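Local coordinates for protein MAU2 chromatid cohesion factor homolog (Saccharomyces cerevisiae, PDB 4XDN) that partners SCC2 in the complex required for the cohesin complex to associate with chromosomes, and so takes part in sister chromatid cohesion, at residues Val87-Val92 with Met130-Leu135; Met65-Phe70 with Glu93-Glu98; Leu79-Asp84 with Thr123-Glu128. All blocks are in the same frame, centred on the assembly; numbering follows the deposited sequence.

Interaction 1 (Val87-Val92 with Met130-Leu135)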
ATOM      1  N   VAL A  87     -10.941 -15.720 -31.674  1.00 32.23           N
ATOM      2  CA  VAL A  87     -12.317 -15.563 -31.213  1.00 31.80           C
ATOM      3  C   VAL A  87     -12.455 -15.935 -29.739  1.00 29.71           C
ATOM      4  O   VAL A  87     -13.082 -15.211 -28.964  1.00 26.46           O
ATOM      5  CB  VAL A  87     -13.293 -16.426 -32.047  1.00 33.42           C
ATOM      6  CG1 VAL A  87     -14.697 -16.414 -31.437  1.00 34.37           C
ATOM      7  CG2 VAL A  87     -13.342 -15.931 -33.489  1.00 33.19           C
ATOM      8  N   THR A  88     -11.873 -17.067 -29.359  1.00 28.81           N
ATOM      9  CA  THR A  88     -11.978 -17.553 -27.989  1.00 28.35           C
ATOM     10  C   THR A  88     -11.325 -16.579 -27.015  1.00 26.15           C
ATOM     11  O   THR A  88     -11.883 -16.292 -25.957  1.00 27.79           O
ATOM     12  CB  THR A  88     -11.330 -18.941 -27.840  1.00 27.98           C
ATOM     13  OG1 THR A  88     -12.002 -19.870 -28.697  1.00 28.89           O
ATOM     14  CG2 THR A  88     -11.419 -19.438 -26.399  1.00 28.58           C
ATOM     15  N   PHE A  89     -10.151 -16.072 -27.378  1.00 26.98           N
ATOM     16  CA  PHE A  89      -9.424 -15.134 -26.527  1.00 26.59           C
ATOM     17  C   PHE A  89     -10.209 -13.838 -26.316  1.00 27.21           C
ATOM     18  O   PHE A  89     -10.332 -13.365 -25.185  1.00 25.30           O
ATOM     19  CB  PHE A  89      -8.048 -14.820 -27.126  1.00 26.87           C
ATOM     20  CG  PHE A  89      -7.069 -15.971 -27.069  1.00 31.46           C
ATOM     21  CD1 PHE A  89      -7.186 -16.972 -26.114  1.00 32.48           C
ATOM     22  CD2 PHE A  89      -6.020 -16.041 -27.973  1.00 32.33           C
ATOM     23  CE1 PHE A  89      -6.282 -18.020 -26.069  1.00 31.24           C
ATOM     24  CE2 PHE A  89      -5.115 -17.087 -27.930  1.00 33.09           C
ATOM     25  CZ  PHE A  89      -5.246 -18.075 -26.977  1.00 33.08           C
ATOM     26  N   GLU A  90     -10.740 -13.267 -27.395  1.00 27.93           N
ATOM     27  CA  GLU A  90     -11.520 -12.037 -27.292  1.00 27.26           C
ATOM     28  C   GLU A  90     -12.769 -12.260 -26.452  1.00 27.72           C
ATOM     29  O   GLU A  90     -13.111 -11.439 -25.598  1.00 27.85           O
ATOM     30  CB  GLU A  90     -11.912 -11.523 -28.676  1.00 26.98           C
ATOM     31  CG  GLU A  90     -10.763 -10.942 -29.472  1.00 30.07           C
ATOM     32  CD  GLU A  90     -11.202 -10.440 -30.830  1.00 31.57           C
ATOM     33  OE1 GLU A  90     -12.033  -9.511 -30.883  1.00 33.07           O
ATOM     34  OE2 GLU A  90     -10.721 -10.980 -31.848  1.00 33.28           O
ATOM     35  N   MET A  91     -13.446 -13.377 -26.697  1.00 25.03           N
ATOM     36  CA  MET A  91     -14.640 -13.726 -25.940  1.00 25.80           C
ATOM     37  C   MET A  91     -14.335 -13.921 -24.460  1.00 27.42           C
ATOM     38  O   MET A  91     -14.994 -13.337 -23.601  1.00 27.71           O
ATOM     39  CB  MET A  91     -15.271 -14.998 -26.502  1.00 27.80           C
ATOM     40  CG  MET A  91     -16.367 -15.574 -25.621  1.00 29.09           C
ATOM     41  SD  MET A  91     -17.103 -17.073 -26.276  1.00 45.64           S
ATOM     42  CE  MET A  91     -17.970 -17.616 -24.812  1.00 92.01           C
ATOM     43  N   VAL A  92     -13.347 -14.764 -24.172  1.00 28.15           N
ATOM     44  CA  VAL A  92     -12.989 -15.096 -22.799  1.00 27.76           C
ATOM     45  C   VAL A  92     -12.500 -13.857 -22.060  1.00 26.87           C
ATOM     46  O   VAL A  92     -12.704 -13.726 -20.855  1.00 29.10           O
ATOM     47  CB  VAL A  92     -11.908 -16.202 -22.756  1.00 29.34           C
ATOM     48  CG1 VAL A  92     -11.242 -16.278 -21.386  1.00 33.57           C
ATOM     49  CG2 VAL A  92     -12.521 -17.542 -23.115  1.00 28.37           C
ATOM     50  N   MET A 130       0.703 -20.751 -25.144  1.00 27.23           N
ATOM     51  CA  MET A 130       1.247 -20.053 -23.988  1.00 26.67           C
ATOM     52  C   MET A 130       0.257 -19.030 -23.452  1.00 28.88           C
ATOM     53  O   MET A 130       0.231 -18.765 -22.248  1.00 29.75           O
ATOM     54  CB  MET A 130       2.568 -19.368 -24.340  1.00 29.03           C
ATOM     55  CG  MET A 130       3.683 -20.330 -24.715  1.00 34.62           C
ATOM     56  SD  MET A 130       3.746 -21.787 -23.655  1.00 53.75           S
ATOM     57  CE  MET A 130       4.985 -21.299 -22.503  1.00 78.01           C
ATOM     58  N   ARG A 131      -0.559 -18.462 -24.336  1.00 29.23           N
ATOM     59  CA  ARG A 131      -1.567 -17.509 -23.900  1.00 30.32           C
ATOM     60  C   ARG A 131      -2.690 -18.243 -23.175  1.00 28.29           C
ATOM     61  O   ARG A 131      -3.256 -17.724 -22.211  1.00 27.48           O
ATOM     62  CB  ARG A 131      -2.124 -16.705 -25.076  1.00 33.34           C
ATOM     63  CG  ARG A 131      -2.991 -15.540 -24.622  1.00 37.50           C
ATOM     64  CD  ARG A 131      -3.193 -14.490 -25.699  1.00 42.84           C
ATOM     65  NE  ARG A 131      -3.607 -13.222 -25.103  1.00 42.20           N
ATOM     66  CZ  ARG A 131      -4.827 -12.982 -24.629  1.00 45.94           C
ATOM     67  NH1 ARG A 131      -5.763 -13.922 -24.686  1.00 48.62           N
ATOM     68  NH2 ARG A 131      -5.113 -11.802 -24.095  1.00 48.19           N
ATOM     69  N   CYS A 132      -3.004 -19.452 -23.635  1.00 26.08           N
ATOM     70  CA  CYS A 132      -3.965 -20.300 -22.937  1.00 28.51           C
ATOM     71  C   CYS A 132      -3.493 -20.542 -21.506  1.00 29.55           C
ATOM     72  O   CYS A 132      -4.281 -20.475 -20.566  1.00 28.14           O
ATOM     73  CB  CYS A 132      -4.159 -21.639 -23.660  1.00 33.21           C
ATOM     74  SG  CYS A 132      -5.117 -21.568 -25.199  1.00 30.46           S
ATOM     75  N   GLU A 133      -2.201 -20.810 -21.348  1.00 28.63           N
ATOM     76  CA  GLU A 133      -1.628 -21.078 -20.033  1.00 29.03           C
ATOM     77  C   GLU A 133      -1.631 -19.822 -19.166  1.00 27.30           C
ATOM     78  O   GLU A 133      -1.844 -19.892 -17.957  1.00 28.51           O
ATOM     79  CB  GLU A 133      -0.200 -21.615 -20.167  1.00 29.81           C
ATOM     80  CG  GLU A 133      -0.100 -22.994 -20.817  1.00 31.82           C
ATOM     81  CD  GLU A 133      -0.756 -24.092 -19.996  1.00 33.26           C
ATOM     82  OE1 GLU A 133      -0.888 -23.933 -18.766  1.00 33.49           O
ATOM     83  OE2 GLU A 133      -1.141 -25.120 -20.586  1.00 36.92           O
ATOM     84  N   PHE A 134      -1.395 -18.674 -19.789  1.00 26.33           N
ATOM     85  CA  PHE A 134      -1.393 -17.409 -19.071  1.00 28.47           C
ATOM     86  C   PHE A 134      -2.793 -17.102 -18.545  1.00 28.50           C
ATOM     87  O   PHE A 134      -2.959 -16.701 -17.398  1.00 29.77           O
ATOM     88  CB  PHE A 134      -0.899 -16.279 -19.974  1.00 29.06           C
ATOM     89  CG  PHE A 134      -0.492 -15.044 -19.226  1.00 29.42           C
ATOM     90  CD1 PHE A 134       0.766 -14.951 -18.651  1.00 28.24           C
ATOM     91  CD2 PHE A 134      -1.363 -13.974 -19.099  1.00 31.36           C
ATOM     92  CE1 PHE A 134       1.145 -13.816 -17.961  1.00 30.04           C
ATOM     93  CE2 PHE A 134      -0.989 -12.833 -18.408  1.00 31.24           C
ATOM     94  CZ  PHE A 134       0.267 -12.755 -17.838  1.00 30.95           C
ATOM     95  N   LEU A 135      -3.802 -17.305 -19.384  1.00 26.28           N
ATOM     96  CA  LEU A 135      -5.179 -17.120 -18.955  1.00 28.63           C
ATOM     97  C   LEU A 135      -5.533 -18.098 -17.839  1.00 27.71           C
ATOM     98  O   LEU A 135      -6.197 -17.734 -16.873  1.00 29.43           O
ATOM     99  CB  LEU A 135      -6.140 -17.299 -20.133  1.00 30.75           C
ATOM    100  CG  LEU A 135      -6.074 -16.227 -21.223  1.00 32.00           C
ATOM    101  CD1 LEU A 135      -6.927 -16.627 -22.419  1.00 33.15           C
ATOM    102  CD2 LEU A 135      -6.513 -14.884 -20.682  1.00 33.68           C
TER
HETATM  103  O   HOH W   1      -8.168 -13.262 -23.392  1.00 44.29           O

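Interaction 2 (Met65-Phe70 with Glu93-Glu98)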
ATOM      1  N   MET A  65     -24.456  -9.108 -25.908  1.00 30.48           N
ATOM      2  CA  MET A  65     -24.536  -9.323 -27.346  1.00 32.89           C
ATOM      3  C   MET A  65     -23.179  -9.697 -27.929  1.00 32.08           C
ATOM      4  O   MET A  65     -23.085 -10.619 -28.734  1.00 33.06           O
ATOM      5  CB  MET A  65     -25.076  -8.076 -28.046  1.00 32.60           C
ATOM      6  CG  MET A  65     -26.589  -7.972 -28.023  1.00 37.01           C
ATOM      7  SD  MET A  65     -27.413  -9.299 -28.928  1.00 42.83           S
ATOM      8  CE  MET A  65     -26.847  -8.972 -30.594  1.00 53.66           C
ATOM      9  N   SER A  66     -22.130  -8.989 -27.522  1.00 29.85           N
ATOM     10  CA  SER A  66     -20.790  -9.273 -28.024  1.00 29.50           C
ATOM     11  C   SER A  66     -20.391 -10.716 -27.735  1.00 31.14           C
ATOM     12  O   SER A  66     -19.902 -11.424 -28.615  1.00 30.90           O
ATOM     13  CB  SER A  66     -19.768  -8.323 -27.404  1.00 27.99           C
ATOM     14  OG  SER A  66     -18.453  -8.680 -27.792  1.00 26.13           O
ATOM     15  N   ILE A  67     -20.604 -11.144 -26.496  1.00 30.78           N
ATOM     16  CA  ILE A  67     -20.274 -12.501 -26.087  1.00 30.73           C
ATOM     17  C   ILE A  67     -21.101 -13.519 -26.865  1.00 32.82           C
ATOM     18  O   ILE A  67     -20.572 -14.529 -27.330  1.00 34.24           O
ATOM     19  CB  ILE A  67     -20.498 -12.694 -24.572  1.00 30.78           C
ATOM     20  CG1 ILE A  67     -19.491 -11.851 -23.789  1.00 28.98           C
ATOM     21  CG2 ILE A  67     -20.346 -14.161 -24.175  1.00 31.05           C
ATOM     22  CD1 ILE A  67     -19.848 -11.663 -22.327  1.00 29.26           C
ATOM     23  N   GLN A  68     -22.395 -13.251 -27.008  1.00 34.75           N
ATOM     24  CA  GLN A  68     -23.290 -14.180 -27.684  1.00 37.29           C
ATOM     25  C   GLN A  68     -22.930 -14.309 -29.161  1.00 32.55           C
ATOM     26  O   GLN A  68     -23.057 -15.385 -29.744  1.00 33.41           O
ATOM     27  CB  GLN A  68     -24.744 -13.730 -27.531  1.00 43.67           C
ATOM     28  CG  GLN A  68     -25.208 -13.628 -26.074  1.00 50.95           C
ATOM     29  CD  GLN A  68     -26.301 -14.615 -25.691  1.00 58.46           C
ATOM     30  OE1 GLN A  68     -26.797 -15.381 -26.516  1.00 62.26           O
ATOM     31  NE2 GLN A  68     -26.686 -14.591 -24.420  1.00 60.16           N
ATOM     32  N   MET A  69     -22.473 -13.213 -29.759  1.00 30.17           N
ATOM     33  CA  MET A  69     -22.048 -13.230 -31.155  1.00 32.23           C
ATOM     34  C   MET A  69     -20.762 -14.042 -31.308  1.00 33.07           C
ATOM     35  O   MET A  69     -20.597 -14.781 -32.282  1.00 30.31           O
ATOM     36  CB  MET A  69     -21.853 -11.803 -31.673  1.00 32.87           C
ATOM     37  CG  MET A  69     -23.151 -10.989 -31.754  1.00 33.08           C
ATOM     38  SD  MET A  69     -24.243 -11.463 -33.102  1.00 41.31           S
ATOM     39  CE  MET A  69     -23.676 -10.364 -34.392  1.00 83.47           C
ATOM     40  N   PHE A  70     -19.856 -13.910 -30.341  1.00 31.67           N
ATOM     41  CA  PHE A  70     -18.648 -14.729 -30.316  1.00 32.49           C
ATOM     42  C   PHE A  70     -19.000 -16.208 -30.179  1.00 32.88           C
ATOM     43  O   PHE A  70     -18.452 -17.056 -30.885  1.00 32.65           O
ATOM     44  CB  PHE A  70     -17.724 -14.319 -29.165  1.00 30.21           C
ATOM     45  CG  PHE A  70     -16.888 -13.097 -29.447  1.00 28.68           C
ATOM     46  CD1 PHE A  70     -16.190 -12.968 -30.638  1.00 27.78           C
ATOM     47  CD2 PHE A  70     -16.794 -12.081 -28.507  1.00 28.00           C
ATOM     48  CE1 PHE A  70     -15.419 -11.847 -30.888  1.00 25.15           C
ATOM     49  CE2 PHE A  70     -16.027 -10.955 -28.752  1.00 26.87           C
ATOM     50  CZ  PHE A  70     -15.339 -10.837 -29.945  1.00 26.59           C
ATOM     51  N   GLU A  93     -11.851 -12.955 -22.788  1.00 27.60           N
ATOM     52  CA  GLU A  93     -11.404 -11.690 -22.221  1.00 30.89           C
ATOM     53  C   GLU A  93     -12.587 -10.959 -21.587  1.00 27.64           C
ATOM     54  O   GLU A  93     -12.454 -10.335 -20.534  1.00 24.20           O
ATOM     55  CB  GLU A  93     -10.753 -10.821 -23.299  1.00 35.77           C
ATOM     56  CG  GLU A  93     -10.073  -9.566 -22.779  1.00 41.42           C
ATOM     57  CD  GLU A  93      -8.686  -9.831 -22.225  1.00 47.64           C
ATOM     58  OE1 GLU A  93      -7.986  -8.847 -21.909  1.00 49.82           O
ATOM     59  OE2 GLU A  93      -8.291 -11.013 -22.106  1.00 49.32           O
ATOM     60  N   LEU A  94     -13.745 -11.055 -22.232  1.00 27.34           N
ATOM     61  CA  LEU A  94     -14.953 -10.399 -21.740  1.00 26.72           C
ATOM     62  C   LEU A  94     -15.560 -11.164 -20.569  1.00 26.79           C
ATOM     63  O   LEU A  94     -16.058 -10.560 -19.622  1.00 27.24           O
ATOM     64  CB  LEU A  94     -15.987 -10.256 -22.859  1.00 25.30           C
ATOM     65  CG  LEU A  94     -15.550  -9.462 -24.092  1.00 26.96           C
ATOM     66  CD1 LEU A  94     -16.713  -9.319 -25.066  1.00 29.03           C
ATOM     67  CD2 LEU A  94     -15.000  -8.094 -23.717  1.00 28.70           C
ATOM     68  N   LEU A  95     -15.524 -12.491 -20.635  1.00 24.81           N
ATOM     69  CA  LEU A  95     -16.024 -13.308 -19.537  1.00 26.91           C
ATOM     70  C   LEU A  95     -15.250 -12.997 -18.259  1.00 26.95           C
ATOM     71  O   LEU A  95     -15.818 -12.923 -17.172  1.00 25.77           O
ATOM     72  CB  LEU A  95     -15.907 -14.797 -19.870  1.00 28.86           C
ATOM     73  CG  LEU A  95     -16.788 -15.326 -21.003  1.00 28.74           C
ATOM     74  CD1 LEU A  95     -16.456 -16.780 -21.284  1.00 29.39           C
ATOM     75  CD2 LEU A  95     -18.266 -15.174 -20.670  1.00 29.82           C
ATOM     76  N   ILE A  96     -13.947 -12.801 -18.415  1.00 25.81           N
ATOM     77  CA  ILE A  96     -13.059 -12.561 -17.288  1.00 26.30           C
ATOM     78  C   ILE A  96     -13.249 -11.158 -16.708  1.00 28.13           C
ATOM     79  O   ILE A  96     -13.220 -10.976 -15.490  1.00 31.78           O
ATOM     80  CB  ILE A  96     -11.586 -12.765 -17.714  1.00 26.48           C
ATOM     81  CG1 ILE A  96     -11.341 -14.244 -18.024  1.00 29.24           C
ATOM     82  CG2 ILE A  96     -10.626 -12.304 -16.625  1.00 28.81           C
ATOM     83  CD1 ILE A  96      -9.991 -14.539 -18.649  1.00 30.44           C
ATOM     84  N   GLN A  97     -13.451 -10.174 -17.578  1.00 25.95           N
ATOM     85  CA  GLN A  97     -13.494  -8.777 -17.154  1.00 26.05           C
ATOM     86  C   GLN A  97     -14.902  -8.258 -16.864  1.00 24.26           C
ATOM     87  O   GLN A  97     -15.059  -7.272 -16.144  1.00 26.36           O
ATOM     88  CB  GLN A  97     -12.841  -7.890 -18.214  1.00 26.27           C
ATOM     89  CG  GLN A  97     -11.345  -8.116 -18.377  1.00 30.12           C
ATOM     90  CD  GLN A  97     -10.711  -7.125 -19.333  1.00 35.95           C
ATOM     91  OE1 GLN A  97     -11.379  -6.229 -19.851  1.00 36.45           O
ATOM     92  NE2 GLN A  97      -9.414  -7.279 -19.572  1.00 39.98           N
ATOM     93  N   GLU A  98     -15.919  -8.918 -17.414  1.00 23.48           N
ATOM     94  CA  GLU A  98     -17.289  -8.406 -17.342  1.00 25.26           C
ATOM     95  C   GLU A  98     -18.225  -9.280 -16.506  1.00 27.16           C
ATOM     96  O   GLU A  98     -19.275  -8.810 -16.068  1.00 29.92           O
ATOM     97  CB  GLU A  98     -17.861  -8.250 -18.756  1.00 24.50           C
ATOM     98  CG  GLU A  98     -16.944  -7.507 -19.724  1.00 26.19           C
ATOM     99  CD  GLU A  98     -16.637  -6.085 -19.275  1.00 29.26           C
ATOM    100  OE1 GLU A  98     -17.460  -5.493 -18.545  1.00 30.07           O
ATOM    101  OE2 GLU A  98     -15.569  -5.560 -19.655  1.00 29.94           O
TER

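Interaction 3 (Leu79-Asp84 with Thr123-Glu128)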
ATOM      1  N   LEU A  79     -14.331 -23.099 -37.495  1.00 42.07           N
ATOM      2  CA  LEU A  79     -13.207 -22.176 -37.403  1.00 41.90           C
ATOM      3  C   LEU A  79     -11.883 -22.920 -37.481  1.00 42.13           C
ATOM      4  O   LEU A  79     -11.756 -24.032 -36.969  1.00 42.03           O
ATOM      5  CB  LEU A  79     -13.278 -21.377 -36.100  1.00 42.21           C
ATOM      6  CG  LEU A  79     -14.580 -20.621 -35.826  1.00 44.16           C
ATOM      7  CD1 LEU A  79     -14.480 -19.860 -34.513  1.00 44.11           C
ATOM      8  CD2 LEU A  79     -14.921 -19.677 -36.968  1.00 44.16           C
ATOM      9  N   SER A  80     -10.898 -22.302 -38.127  1.00 42.51           N
ATOM     10  CA  SER A  80      -9.538 -22.827 -38.120  1.00 42.09           C
ATOM     11  C   SER A  80      -8.956 -22.637 -36.728  1.00 39.82           C
ATOM     12  O   SER A  80      -9.560 -21.966 -35.890  1.00 39.33           O
ATOM     13  CB  SER A  80      -8.673 -22.128 -39.169  1.00 43.82           C
ATOM     14  OG  SER A  80      -8.587 -20.737 -38.913  1.00 43.97           O
ATOM     15  N   VAL A  81      -7.789 -23.223 -36.477  1.00 36.13           N
ATOM     16  CA  VAL A  81      -7.169 -23.128 -35.161  1.00 35.48           C
ATOM     17  C   VAL A  81      -6.855 -21.678 -34.801  1.00 34.91           C
ATOM     18  O   VAL A  81      -7.055 -21.264 -33.659  1.00 36.99           O
ATOM     19  CB  VAL A  81      -5.867 -23.967 -35.068  1.00 42.21           C
ATOM     20  CG1 VAL A  81      -6.194 -25.450 -35.016  1.00 43.22           C
ATOM     21  CG2 VAL A  81      -4.917 -23.654 -36.225  1.00 42.06           C
ATOM     22  N   LEU A  82      -6.380 -20.906 -35.772  1.00 33.87           N
ATOM     23  CA  LEU A  82      -6.037 -19.508 -35.529  1.00 35.72           C
ATOM     24  C   LEU A  82      -7.286 -18.664 -35.301  1.00 34.75           C
ATOM     25  O   LEU A  82      -7.318 -17.817 -34.406  1.00 35.06           O
ATOM     26  CB  LEU A  82      -5.227 -18.939 -36.695  1.00 37.03           C
ATOM     27  CG  LEU A  82      -3.767 -19.394 -36.787  1.00 40.40           C
ATOM     28  CD1 LEU A  82      -3.118 -18.822 -38.036  1.00 42.28           C
ATOM     29  CD2 LEU A  82      -2.974 -18.992 -35.543  1.00 41.26           C
ATOM     30  N   GLU A  83      -8.308 -18.899 -36.114  1.00 34.30           N
ATOM     31  CA  GLU A  83      -9.578 -18.208 -35.958  1.00 34.74           C
ATOM     32  C   GLU A  83     -10.199 -18.557 -34.613  1.00 35.57           C
ATOM     33  O   GLU A  83     -10.688 -17.682 -33.896  1.00 33.52           O
ATOM     34  CB  GLU A  83     -10.533 -18.575 -37.093  1.00 33.65           C
ATOM     35  CG  GLU A  83     -10.079 -18.083 -38.460  1.00 34.39           C
ATOM     36  CD  GLU A  83     -10.859 -18.710 -39.601  1.00 37.93           C
ATOM     37  OE1 GLU A  83     -11.653 -19.640 -39.343  1.00 39.57           O
ATOM     38  OE2 GLU A  83     -10.676 -18.272 -40.758  1.00 37.54           O
ATOM     39  N   ASP A  84     -10.168 -19.842 -34.274  1.00 35.47           N
ATOM     40  CA  ASP A  84     -10.734 -20.308 -33.017  1.00 34.33           C
ATOM     41  C   ASP A  84      -9.984 -19.679 -31.848  1.00 33.39           C
ATOM     42  O   ASP A  84     -10.594 -19.272 -30.859  1.00 32.63           O
ATOM     43  CB  ASP A  84     -10.680 -21.836 -32.939  1.00 34.84           C
ATOM     44  CG  ASP A  84     -11.426 -22.387 -31.740  1.00 34.91           C
ATOM     45  OD1 ASP A  84     -12.226 -21.642 -31.137  1.00 33.54           O
ATOM     46  OD2 ASP A  84     -11.216 -23.572 -31.406  1.00 33.45           O
ATOM     47  N   THR A 123       1.754 -26.958 -37.251  1.00 54.91           N
ATOM     48  CA  THR A 123       1.266 -25.582 -37.277  1.00 51.71           C
ATOM     49  C   THR A 123       1.844 -24.770 -36.119  1.00 47.67           C
ATOM     50  O   THR A 123       1.820 -25.210 -34.974  1.00 45.85           O
ATOM     51  CB  THR A 123      -0.276 -25.531 -37.204  1.00 51.16           C
ATOM     52  OG1 THR A 123      -0.838 -26.598 -37.976  1.00 52.66           O
ATOM     53  CG2 THR A 123      -0.794 -24.201 -37.725  1.00 49.51           C
ATOM     54  N   ASP A 124       2.358 -23.582 -36.427  1.00 47.71           N
ATOM     55  CA  ASP A 124       2.961 -22.715 -35.416  1.00 47.77           C
ATOM     56  C   ASP A 124       1.896 -22.181 -34.463  1.00 43.26           C
ATOM     57  O   ASP A 124       1.167 -21.246 -34.796  1.00 40.59           O
ATOM     58  CB  ASP A 124       3.703 -21.554 -36.084  1.00 50.99           C
ATOM     59  CG  ASP A 124       4.604 -20.803 -35.120  1.00 53.15           C
ATOM     60  OD1 ASP A 124       4.488 -21.011 -33.894  1.00 53.15           O
ATOM     61  OD2 ASP A 124       5.432 -19.997 -35.594  1.00 56.21           O
ATOM     62  N   LEU A 125       1.821 -22.774 -33.276  1.00 40.23           N
ATOM     63  CA  LEU A 125       0.758 -22.465 -32.329  1.00 38.37           C
ATOM     64  C   LEU A 125       1.269 -22.261 -30.903  1.00 37.00           C
ATOM     65  O   LEU A 125       0.476 -22.192 -29.963  1.00 33.22           O
ATOM     66  CB  LEU A 125      -0.290 -23.580 -32.346  1.00 37.38           C
ATOM     67  CG  LEU A 125      -1.017 -23.771 -33.680  1.00 38.06           C
ATOM     68  CD1 LEU A 125      -1.892 -25.014 -33.639  1.00 36.94           C
ATOM     69  CD2 LEU A 125      -1.845 -22.540 -34.025  1.00 39.56           C
ATOM     70  N   VAL A 126       2.584 -22.151 -30.748  1.00 38.48           N
ATOM     71  CA  VAL A 126       3.182 -21.959 -29.430  1.00 38.73           C
ATOM     72  C   VAL A 126       2.630 -20.703 -28.759  1.00 36.42           C
ATOM     73  O   VAL A 126       2.230 -20.747 -27.596  1.00 33.42           O
ATOM     74  CB  VAL A 126       4.719 -21.864 -29.517  1.00 39.19           C
ATOM     75  CG1 VAL A 126       5.327 -21.581 -28.150  1.00 38.41           C
ATOM     76  CG2 VAL A 126       5.290 -23.150 -30.087  1.00 40.70           C
ATOM     77  N   GLU A 127       2.595 -19.595 -29.494  1.00 37.91           N
ATOM     78  CA  GLU A 127       2.091 -18.331 -28.955  1.00 37.96           C
ATOM     79  C   GLU A 127       0.701 -18.502 -28.359  1.00 34.13           C
ATOM     80  O   GLU A 127       0.429 -18.040 -27.249  1.00 31.04           O
ATOM     81  CB  GLU A 127       2.047 -17.255 -30.040  1.00 42.86           C
ATOM     82  CG  GLU A 127       3.392 -16.931 -30.657  1.00 48.97           C
ATOM     83  CD  GLU A 127       3.278 -15.923 -31.783  1.00 53.71           C
ATOM     84  OE1 GLU A 127       2.361 -15.073 -31.731  1.00 52.75           O
ATOM     85  OE2 GLU A 127       4.100 -15.985 -32.723  1.00 57.23           O
ATOM     86  N   GLU A 128      -0.171 -19.178 -29.101  1.00 31.52           N
ATOM     87  CA  GLU A 128      -1.545 -19.391 -28.666  1.00 31.47           C
ATOM     88  C   GLU A 128      -1.606 -20.280 -27.424  1.00 28.43           C
ATOM     89  O   GLU A 128      -2.356 -20.000 -26.491  1.00 27.43           O
ATOM     90  CB  GLU A 128      -2.376 -20.009 -29.793  1.00 32.82           C
ATOM     91  CG  GLU A 128      -2.664 -19.062 -30.956  1.00 37.26           C
ATOM     92  CD  GLU A 128      -1.486 -18.877 -31.901  1.00 38.96           C
ATOM     93  OE1 GLU A 128      -0.438 -19.525 -31.696  1.00 35.58           O
ATOM     94  OE2 GLU A 128      -1.612 -18.083 -32.858  1.00 40.46           O
TER

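Interaction 1 (Val87-Val92 with Met130-Leu135)
Phe89 and Arg131 meet between helices 81-98 and 126-144, whose segments here run nearly parallel in the TPR-like helical superhelix of this protein. The axes of the two short segments lie 11.7 Å apart at 18°, a wide spacing that long side chains bridge. Arg131 lays its aliphatic part over one face of the Phe89 ring, with CD 4.1 Å from the ring centroid in a CH-pi contact. Its guanidinium carries on past the ring, bringing Arg131 NH1 to 3.4 Å from Phe89 CG; the cation-pi contact is therefore off-centre, and the two planes are 57° apart. This reach follows from an extended chain whose CG stands opposite the backbone N (chi1 -170°). At the ring edge, near its plane, Cys132 SG comes to 3.8 Å from Phe89 CE1, a sulfur-aromatic contact. Leu135 CD1 approaches obliquely, 3.7 Å from Phe89 CD1, and also touches Val92. Farther out, Leu112 and Ile109 of helix 102-119 pack against this cluster. The chain of another protein sets an aromatic ring edge-to-face against Phe89 and hydrogen-bonds Arg131 NE through its backbone. One water ties the pair together, accepting from Arg131 NH1 at 2.8 Å and donating to Phe89 O at 2.8 Å.

Interaction 2 (Met65-Phe70 with Glu93-Glu98)
Ile67 and Leu94 lie alongside each other at the heart of this contact, their side chains pointing in opposing directions and their CA atoms 7.2 Å apart. The axes of segments 65-70 and 93-98 approach to 10.5 Å at 151°, an antiparallel crossing. The tight part gathers on Leu94. Its CB lies 4.0 Å from Ile67 CG1, while its CD1 reaches on to Ser66 OG, at 3.3 Å, and to the edge of the Phe70 ring, 4.1 Å from Phe70 CE2. The close Ser66 OG approach is no polar bond: that hydroxyl is hydrogen-bonded to Ala36 O of helix 29-45. The looser side is the flank where Ile67 CD1 and Leu95 CD2 are 4.2 Å apart and cross at a slant. There both residues also pack on apolar side chains from the chain of another protein. Replacing Ile67 by an alanine is likely to open a gap beside Leu94 CB and leave the end of Leu95 with less to pack on. With helices 53-76 and 81-98 consecutive in the chain, the arrangement is an antiparallel helical hairpin, the element from which TPR-like superhelices are built.

Interaction 3 (Leu79-Asp84 with Thr123-Glu128)
Leu82 and Leu125 bring the two backbones closest, their CA atoms 8.1 Å apart, where the chain enters helix 81-98 on one side and helix 126-144 on the other. Leu125 CD2 rests against two residues of the first helical turn, 3.9 Å from Val81 CG2 and 4.0 Å from Leu82 CD2; the valine and Leu125 side chains cross at about a right angle. Val81 CG2 also brushes the Thr123 methyl, and His119 of helix 102-119 packs against both Val81 and Leu125, lining the apolar patch. Leu82 CD2 further meets the Glu128 carboxylate, an apolar methyl against a charged group and no hydrogen bond. Glu128 comes there because its chain bends at chi2 (78°), turning the carboxylate back toward the start of its own helix; OE2 also has a basic side chain of another protein as a long, weak ion partner. The start of helix 81-98 is closed by a capping box. Ser80 is the N-cap, with its N donating to Glu83 OE1 at 3.0 Å from above the carboxylate plane, while Glu83 N returns a weak bond of 3.4 Å to Ser80 OG. Asp84, one residue on, is salt-bridged to Lys74 and Arg115. The contact thus joins two helix starts in a helical-repeat array, one of them carrying this capping motif.

Overall arrangement
Helix 81-98 runs through all three contacts. Its start serves interaction 3, its middle interaction 1 and its C-terminal end interaction 2, and interactions 1 and 3 share helix 126-144 as well. The centre of interaction 1 lies about 12 Å from that of interaction 2 and about 11 Å from that of interaction 3. It touches both: Met91 CB is 3.7 Å from Phe70 CB, and Phe89 CZ is 3.5 Å from Glu128 O. Interactions 2 and 3 do not touch, their nearest atoms being about 6 Å apart. The chain of another protein reaches all three, consistent with this helical region forming part of its binding surface.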